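Local coordinates for protein tapirin (Caldicellulosiruptor hydrothermalis, PDB 6N2C) that is a cellulose-binding protein whose zinc-carrying C-terminal beta-helix domain probably helps the thermophilic bacterium adhere to plant biomass, at residues 172-178 with 574-578; 185-189 with 533-537. All coordinates share one frame; numbering follows the deposited sequence.

Contact 1: residues 172-178 with 574-578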
ATOM      1  N   TYR A 172      13.791  12.871   1.848  1.00 36.81           N
ATOM      2  CA  TYR A 172      14.463  11.918   0.985  1.00 28.44           C
ATOM      3  C   TYR A 172      14.562  10.607   1.736  1.00 21.98           C
ATOM      4  O   TYR A 172      14.467   9.506   1.115  1.00 21.53           O
ATOM      5  CB  TYR A 172      15.847  12.419   0.597  1.00 33.48           C
ATOM      6  CG  TYR A 172      16.426  11.754  -0.616  1.00 37.63           C
ATOM      7  CD1 TYR A 172      15.612  11.350  -1.727  1.00 37.54           C
ATOM      8  CD2 TYR A 172      17.802  11.507  -0.662  1.00 41.11           C
ATOM      9  CE1 TYR A 172      16.152  10.726  -2.817  1.00 35.63           C
ATOM     10  CE2 TYR A 172      18.363  10.862  -1.735  1.00 43.74           C
ATOM     11  CZ  TYR A 172      17.581  10.488  -2.827  1.00 40.39           C
ATOM     12  OH  TYR A 172      18.157   9.854  -3.885  1.00 39.04           O
ATOM     13  N   LEU A 173      14.748  10.679   3.055  1.00 20.26           N
ATOM     14  CA  LEU A 173      14.936   9.465   3.874  1.00 23.69           C
ATOM     15  C   LEU A 173      13.678   8.799   4.485  1.00 21.51           C
ATOM     16  O   LEU A 173      13.742   7.924   5.365  1.00 20.47           O
ATOM     17  CB  LEU A 173      15.971   9.716   4.967  1.00 25.30           C
ATOM     18  CG  LEU A 173      17.329  10.171   4.403  1.00 27.34           C
ATOM     19  CD1 LEU A 173      18.225  10.349   5.634  1.00 31.46           C
ATOM     20  CD2 LEU A 173      17.923   9.164   3.461  1.00 31.88           C
ATOM     21  N   LEU A 174      12.517   9.254   4.038  1.00 22.60           N
ATOM     22  CA  LEU A 174      11.269   8.713   4.541  1.00 19.92           C
ATOM     23  C   LEU A 174      11.282   7.215   4.294  1.00 18.32           C
ATOM     24  O   LEU A 174      11.538   6.793   3.159  1.00 19.36           O
ATOM     25  CB  LEU A 174      10.119   9.324   3.733  1.00 21.10           C
ATOM     26  CG  LEU A 174       8.696   8.789   4.138  1.00 22.44           C
ATOM     27  CD1 LEU A 174       8.401   8.970   5.614  1.00 28.97           C
ATOM     28  CD2 LEU A 174       7.737   9.541   3.279  1.00 24.26           C
ATOM     29  N   ALA A 175      11.056   6.478   5.364  1.00 17.24           N
ATOM     30  CA  ALA A 175      10.924   5.000   5.313  1.00 17.43           C
ATOM     31  C   ALA A 175      12.187   4.304   4.872  1.00 17.37           C
ATOM     32  O   ALA A 175      12.169   3.170   4.475  1.00 15.91           O
ATOM     33  CB  ALA A 175       9.715   4.518   4.498  1.00 17.23           C
ATOM     34  N   TRP A 176      13.340   4.974   4.968  1.00 18.33           N
ATOM     35  CA  TRP A 176      14.578   4.274   4.658  1.00 18.00           C
ATOM     36  C   TRP A 176      14.814   3.150   5.627  1.00 18.59           C
ATOM     37  O   TRP A 176      14.723   3.350   6.807  1.00 21.41           O
ATOM     38  CB  TRP A 176      15.761   5.245   4.710  1.00 20.06           C
ATOM     39  CG  TRP A 176      17.028   4.442   4.329  1.00 21.50           C
ATOM     40  CD1 TRP A 176      17.845   3.713   5.169  1.00 23.57           C
ATOM     41  CD2 TRP A 176      17.473   4.218   3.032  1.00 21.51           C
ATOM     42  NE1 TRP A 176      18.795   3.070   4.416  1.00 23.29           N
ATOM     43  CE2 TRP A 176      18.588   3.366   3.100  1.00 23.49           C
ATOM     44  CE3 TRP A 176      17.043   4.668   1.762  1.00 23.20           C
ATOM     45  CZ2 TRP A 176      19.238   2.922   1.967  1.00 21.97           C
ATOM     46  CZ3 TRP A 176      17.701   4.257   0.642  1.00 24.61           C
ATOM     47  CH2 TRP A 176      18.831   3.381   0.757  1.00 23.74           C
ATOM     48  N   ASP A 177      15.072   1.932   5.151  1.00 18.15           N
ATOM     49  CA  ASP A 177      15.258   0.800   6.083  1.00 17.78           C
ATOM     50  C   ASP A 177      16.357  -0.074   5.432  1.00 19.76           C
ATOM     51  O   ASP A 177      16.106  -0.765   4.452  1.00 18.56           O
ATOM     52  CB  ASP A 177      13.955  -0.022   6.261  1.00 17.93           C
ATOM     53  CG  ASP A 177      14.107  -1.162   7.219  1.00 19.77           C
ATOM     54  OD1 ASP A 177      15.254  -1.483   7.652  1.00 19.88           O
ATOM     55  OD2 ASP A 177      13.069  -1.810   7.549  1.00 21.28           O
ATOM     56  N   SER A 178      17.573  -0.013   5.946  0.64 20.13           N
ATOM     57  CA  SER A 178      18.659  -0.794   5.325  0.64 20.49           C
ATOM     58  C   SER A 178      18.459  -2.291   5.370  0.64 20.72           C
ATOM     59  O   SER A 178      19.043  -3.007   4.549  0.64 17.71           O
ATOM     60  CB  SER A 178      20.050  -0.410   5.920  0.64 22.59           C
ATOM     61  OG  SER A 178      20.358   0.972   5.742  0.64 22.78           O
ATOM     62  N   VAL A 574      24.866  -1.393   4.127  1.00 51.66           N
ATOM     63  CA  VAL A 574      24.140  -0.338   3.426  1.00 53.52           C
ATOM     64  C   VAL A 574      23.879   0.782   4.443  1.00 59.85           C
ATOM     65  O   VAL A 574      23.540   0.507   5.626  1.00 49.37           O
ATOM     66  CB  VAL A 574      22.800  -0.806   2.816  1.00 51.83           C
ATOM     67  CG1 VAL A 574      21.934   0.401   2.432  1.00 55.33           C
ATOM     68  CG2 VAL A 574      23.054  -1.681   1.606  1.00 50.57           C
ATOM     69  N   GLN A 575      24.050   2.019   3.973  1.00 60.71           N
ATOM     70  CA  GLN A 575      23.770   3.209   4.762  1.00 62.65           C
ATOM     71  C   GLN A 575      22.803   4.110   3.983  1.00 51.43           C
ATOM     72  O   GLN A 575      22.809   4.099   2.745  1.00 46.81           O
ATOM     73  CB  GLN A 575      25.059   3.995   5.071  1.00 69.04           C
ATOM     74  CG  GLN A 575      26.119   3.261   5.885  1.00 71.92           C
ATOM     75  CD  GLN A 575      25.553   2.526   7.079  1.00 74.22           C
ATOM     76  OE1 GLN A 575      25.769   1.327   7.225  1.00 81.20           O
ATOM     77  NE2 GLN A 575      24.803   3.226   7.925  1.00 69.77           N
ATOM     78  N   PRO A 576      21.989   4.912   4.717  1.00 54.03           N
ATOM     79  CA  PRO A 576      21.079   5.856   4.046  1.00 52.38           C
ATOM     80  C   PRO A 576      21.868   6.904   3.278  1.00 60.53           C
ATOM     81  O   PRO A 576      22.853   7.427   3.839  1.00 66.63           O
ATOM     82  CB  PRO A 576      20.284   6.492   5.194  1.00 53.07           C
ATOM     83  CG  PRO A 576      20.919   6.064   6.480  1.00 51.61           C
ATOM     84  CD  PRO A 576      21.818   4.892   6.193  1.00 50.96           C
ATOM     85  N   PRO A 577      21.471   7.210   2.026  1.00 64.99           N
ATOM     86  CA  PRO A 577      22.265   8.156   1.225  1.00 78.85           C
ATOM     87  C   PRO A 577      22.085   9.647   1.597  1.00 85.82           C
ATOM     88  O   PRO A 577      20.987  10.069   2.004  1.00 84.24           O
ATOM     89  CB  PRO A 577      21.804   7.888  -0.226  1.00 75.41           C
ATOM     90  CG  PRO A 577      20.733   6.871  -0.127  1.00 72.97           C
ATOM     91  CD  PRO A 577      20.293   6.756   1.287  1.00 62.95           C
ATOM     92  N   VAL A 578      23.184  10.409   1.460  1.00 94.95           N
ATOM     93  CA  VAL A 578      23.187  11.882   1.579  1.00 95.15           C
ATOM     94  C   VAL A 578      24.115  12.517   0.526  1.00 88.35           C
ATOM     95  O   VAL A 578      23.938  12.344  -0.684  1.00 85.13           O
ATOM     96  CB  VAL A 578      23.604  12.340   2.996  1.00 92.22           C
ATOM     97  CG1 VAL A 578      23.476  13.858   3.131  1.00 94.46           C
ATOM     98  CG2 VAL A 578      22.765  11.637   4.067  1.00 93.39           C
TER
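Trp176 packs against Pro576 and Pro577 in a surface contact between two irregular loops, one at the start and one at the end of the modelled chain, beside the beta-helix. The two prolines share one face of the indole. CB of Pro576 sits 3.8 Å from the centroid of the Trp176 five-membered ring, 14° off the ring normal. CD of Pro577 lies 3.7 Å from the centroid of the Trp176 six-membered ring, and both CH-pi contacts fall nearly over the ring centres. Pro577 is poorly ordered, so its contacts are less certain than those of Pro576. With CG anti to the backbone N (chi1 -178°), the indole reaches out to the proline pair. At the ring edge, CG1 of Val574 approaches Trp176 CZ2 to 3.7 Å. In one of two conformers deposited for Ser178, Trp176 NE1 donates in the ring plane to Ser178 OG at 2.9 Å, which would help hold the ring's rotation. In that conformer Ser178 OG also donates to Val574 O over 3.2 Å, from above the carbonyl plane. Leu173 CD2 meets Pro577 O at 3.5 Å and flanks both prolines. Replacing Trp176 by an alanine would remove the flat surface against Pro576 and Pro577, and is likely to leave that side of the prolines without packing. Leu173 to Trp176 form a type II beta turn, closed by Trp176 N to Leu173 O at 3.0 Å, and helix 451-457 also touches the indole through Ala451, Ile452 and Glu455. The motif is proline-aromatic CH-pi packing, here joining the two terminal segments alongside a parallel beta-helix.

Contact 2: residues 185-189 with 533-537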
ATOM      1  N   THR A 185      16.507 -11.019   6.641  1.00 14.27           N
ATOM      2  CA  THR A 185      15.382 -10.381   7.376  1.00 14.70           C
ATOM      3  C   THR A 185      14.020 -10.620   6.716  1.00 16.48           C
ATOM      4  O   THR A 185      13.061  -9.937   7.025  1.00 13.68           O
ATOM      5  CB  THR A 185      15.599  -8.859   7.561  1.00 14.27           C
ATOM      6  OG1 THR A 185      15.469  -8.154   6.337  1.00 13.23           O
ATOM      7  CG2 THR A 185      16.990  -8.609   8.156  1.00 18.44           C
ATOM      8  N   TYR A 186      13.989 -11.551   5.767  1.00 14.58           N
ATOM      9  CA  TYR A 186      12.754 -11.859   5.013  1.00 13.10           C
ATOM     10  C   TYR A 186      12.158 -13.167   5.392  1.00 12.53           C
ATOM     11  O   TYR A 186      12.829 -14.217   5.364  1.00 16.81           O
ATOM     12  CB  TYR A 186      12.982 -11.775   3.474  1.00 12.74           C
ATOM     13  CG  TYR A 186      13.087 -10.364   2.914  1.00 11.91           C
ATOM     14  CD1 TYR A 186      14.182  -9.571   3.186  1.00 12.88           C
ATOM     15  CD2 TYR A 186      12.146  -9.890   2.067  1.00 12.66           C
ATOM     16  CE1 TYR A 186      14.301  -8.288   2.682  1.00 12.97           C
ATOM     17  CE2 TYR A 186      12.279  -8.647   1.477  1.00 12.27           C
ATOM     18  CZ  TYR A 186      13.352  -7.844   1.800  1.00 13.49           C
ATOM     19  OH  TYR A 186      13.467  -6.591   1.240  1.00 15.51           O
ATOM     20  N   GLY A 187      10.865 -13.181   5.695  1.00 12.78           N
ATOM     21  CA  GLY A 187      10.198 -14.382   6.034  1.00 13.39           C
ATOM     22  C   GLY A 187       9.620 -15.132   4.844  1.00 13.40           C
ATOM     23  O   GLY A 187       9.513 -16.369   4.853  1.00 14.43           O
ATOM     24  N   LEU A 188       9.220 -14.369   3.830  1.00 12.29           N
ATOM     25  CA  LEU A 188       8.629 -14.936   2.564  1.00 14.27           C
ATOM     26  C   LEU A 188       9.227 -14.140   1.411  1.00 12.40           C
ATOM     27  O   LEU A 188       9.256 -12.883   1.395  1.00 13.36           O
ATOM     28  CB  LEU A 188       7.054 -14.875   2.557  1.00 12.91           C
ATOM     29  CG  LEU A 188       6.394 -15.511   3.751  1.00 17.57           C
ATOM     30  CD1 LEU A 188       4.926 -15.167   3.722  1.00 21.29           C
ATOM     31  CD2 LEU A 188       6.582 -16.987   3.815  1.00 17.99           C
ATOM     32  N   PHE A 189       9.728 -14.887   0.404  1.00 14.09           N
ATOM     33  CA  PHE A 189      10.265 -14.246  -0.820  1.00 13.00           C
ATOM     34  C   PHE A 189       9.883 -15.091  -1.995  1.00 13.47           C
ATOM     35  O   PHE A 189      10.042 -16.321  -1.940  1.00 13.25           O
ATOM     36  CB  PHE A 189      11.746 -14.231  -0.723  1.00 14.31           C
ATOM     37  CG  PHE A 189      12.420 -13.674  -1.899  1.00 14.25           C
ATOM     38  CD1 PHE A 189      12.589 -14.473  -3.047  1.00 15.93           C
ATOM     39  CD2 PHE A 189      13.001 -12.434  -1.881  1.00 14.12           C
ATOM     40  CE1 PHE A 189      13.318 -13.974  -4.162  1.00 14.84           C
ATOM     41  CE2 PHE A 189      13.695 -11.924  -3.016  1.00 15.43           C
ATOM     42  CZ  PHE A 189      13.794 -12.662  -4.164  1.00 17.27           C
ATOM     43  N   GLY A 533       9.705 -20.066  10.463  1.00 16.18           N
ATOM     44  CA  GLY A 533      10.877 -20.124   9.648  1.00 14.52           C
ATOM     45  C   GLY A 533      10.810 -19.180   8.493  1.00 13.54           C
ATOM     46  O   GLY A 533      10.426 -17.997   8.672  1.00 13.62           O
ATOM     47  N   VAL A 534      11.358 -19.632   7.339  1.00 12.04           N
ATOM     48  CA  VAL A 534      11.533 -18.739   6.197  1.00 12.93           C
ATOM     49  C   VAL A 534      11.218 -19.626   4.957  1.00 14.24           C
ATOM     50  O   VAL A 534      11.638 -20.799   4.875  1.00 15.95           O
ATOM     51  CB  VAL A 534      12.989 -18.169   6.138  1.00 15.07           C
ATOM     52  CG1 VAL A 534      13.369 -17.606   4.873  1.00 19.68           C
ATOM     53  CG2 VAL A 534      13.357 -17.297   7.317  1.00 14.22           C
ATOM     54  N   LEU A 535      10.549 -19.036   3.963  1.00 12.40           N
ATOM     55  CA  LEU A 535      10.297 -19.684   2.663  1.00 13.29           C
ATOM     56  C   LEU A 535      10.706 -18.726   1.560  1.00 14.04           C
ATOM     57  O   LEU A 535      10.144 -17.605   1.474  1.00 14.34           O
ATOM     58  CB  LEU A 535       8.836 -20.070   2.518  1.00 14.13           C
ATOM     59  CG  LEU A 535       8.219 -20.990   3.550  1.00 15.87           C
ATOM     60  CD1 LEU A 535       6.683 -21.079   3.351  1.00 19.35           C
ATOM     61  CD2 LEU A 535       8.856 -22.351   3.652  1.00 14.34           C
ATOM     62  N   ILE A 536      11.709 -19.158   0.755  1.00 13.30           N
ATOM     63  CA  ILE A 536      12.406 -18.303  -0.257  1.00 13.49           C
ATOM     64  C   ILE A 536      12.411 -19.144  -1.501  1.00 12.76           C
ATOM     65  O   ILE A 536      13.029 -20.235  -1.521  1.00 12.68           O
ATOM     66  CB  ILE A 536      13.805 -17.904   0.171  1.00 13.18           C
ATOM     67  CG1 ILE A 536      13.675 -16.997   1.425  1.00 13.73           C
ATOM     68  CG2 ILE A 536      14.516 -17.187  -0.966  1.00 15.03           C
ATOM     69  CD1 ILE A 536      14.977 -16.609   2.042  1.00 15.61           C
ATOM     70  N   ALA A 537      11.749 -18.612  -2.525  1.00 14.77           N
ATOM     71  CA  ALA A 537      11.566 -19.377  -3.794  1.00 13.31           C
ATOM     72  C   ALA A 537      11.753 -18.538  -5.006  1.00 16.11           C
ATOM     73  O   ALA A 537      11.399 -17.349  -5.086  1.00 12.76           O
ATOM     74  CB  ALA A 537      10.220 -20.078  -3.804  1.00 13.54           C
TER
HETATM   75  O   HOH W   1       8.097 -17.210   7.326  1.00 15.52           O
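Leu188 and Leu535 lie side by side and point the same way, as in-register neighbours do on adjacent parallel strands in the stack of a beta-helix, though here they are far apart in sequence. Leu188 CD2 comes within 4.0 Å of Leu535 CB; in both residues CG stands anti to the carbonyl carbon (chi1 -54° and -58°), which keeps the two chains aligned. On the other face of these strands Phe189 is paired with Ile536, but their side chains meet at a slant: Phe189 CD1 approaches Ile536 CG2 to 3.9 Å, while the ring edge is turned toward Ala537 O. Beyond this pair, Ile466 touches both residues and the ring of Tyr208 stacks on that of Phe189.

The backbone supplies the evidence for the parallel register. Leu535 is bonded through its N to Gly187 O at 3.0 Å and through its O to Phe189 N at 3.0 Å, the pattern of parallel strands, and Ala537 N donates to Phe189 O at 2.9 Å. Strand 513-518 flanks 534-537 and strand 206-209 flanks 186-190, which places the pair inside the stack of coils. The chain turns corners at Gly187 and at Gly533, just after the zinc ligand Asp532; at Gly533 a CB would collide with the carbonyl O of Asp532. Between the two corners one water donates to both carbonyls, Gly187 O at 3.0 Å and Gly533 O at 2.8 Å.

Contact 1 lies at the surface, with none of its touching residues buried, whereas every touching residue of contact 2 is buried. Their chemistry follows: contact 1 joins two loops without strand pairing, through an aromatic face, proline rings and a serine hydroxyl, while contact 2 relies on regular backbone bonds, with leucines on one face of the strands and a phenylalanine-isoleucine pair on the other. They share no element: contact 1 brings the two ends of the modelled chain together, and contact 2 docks strand 534-537 beside strand 186-190. Their centres are 23 Å apart, and their nearest atoms, about 7 Å apart, do not touch. Both nonetheless connect early residues with late ones.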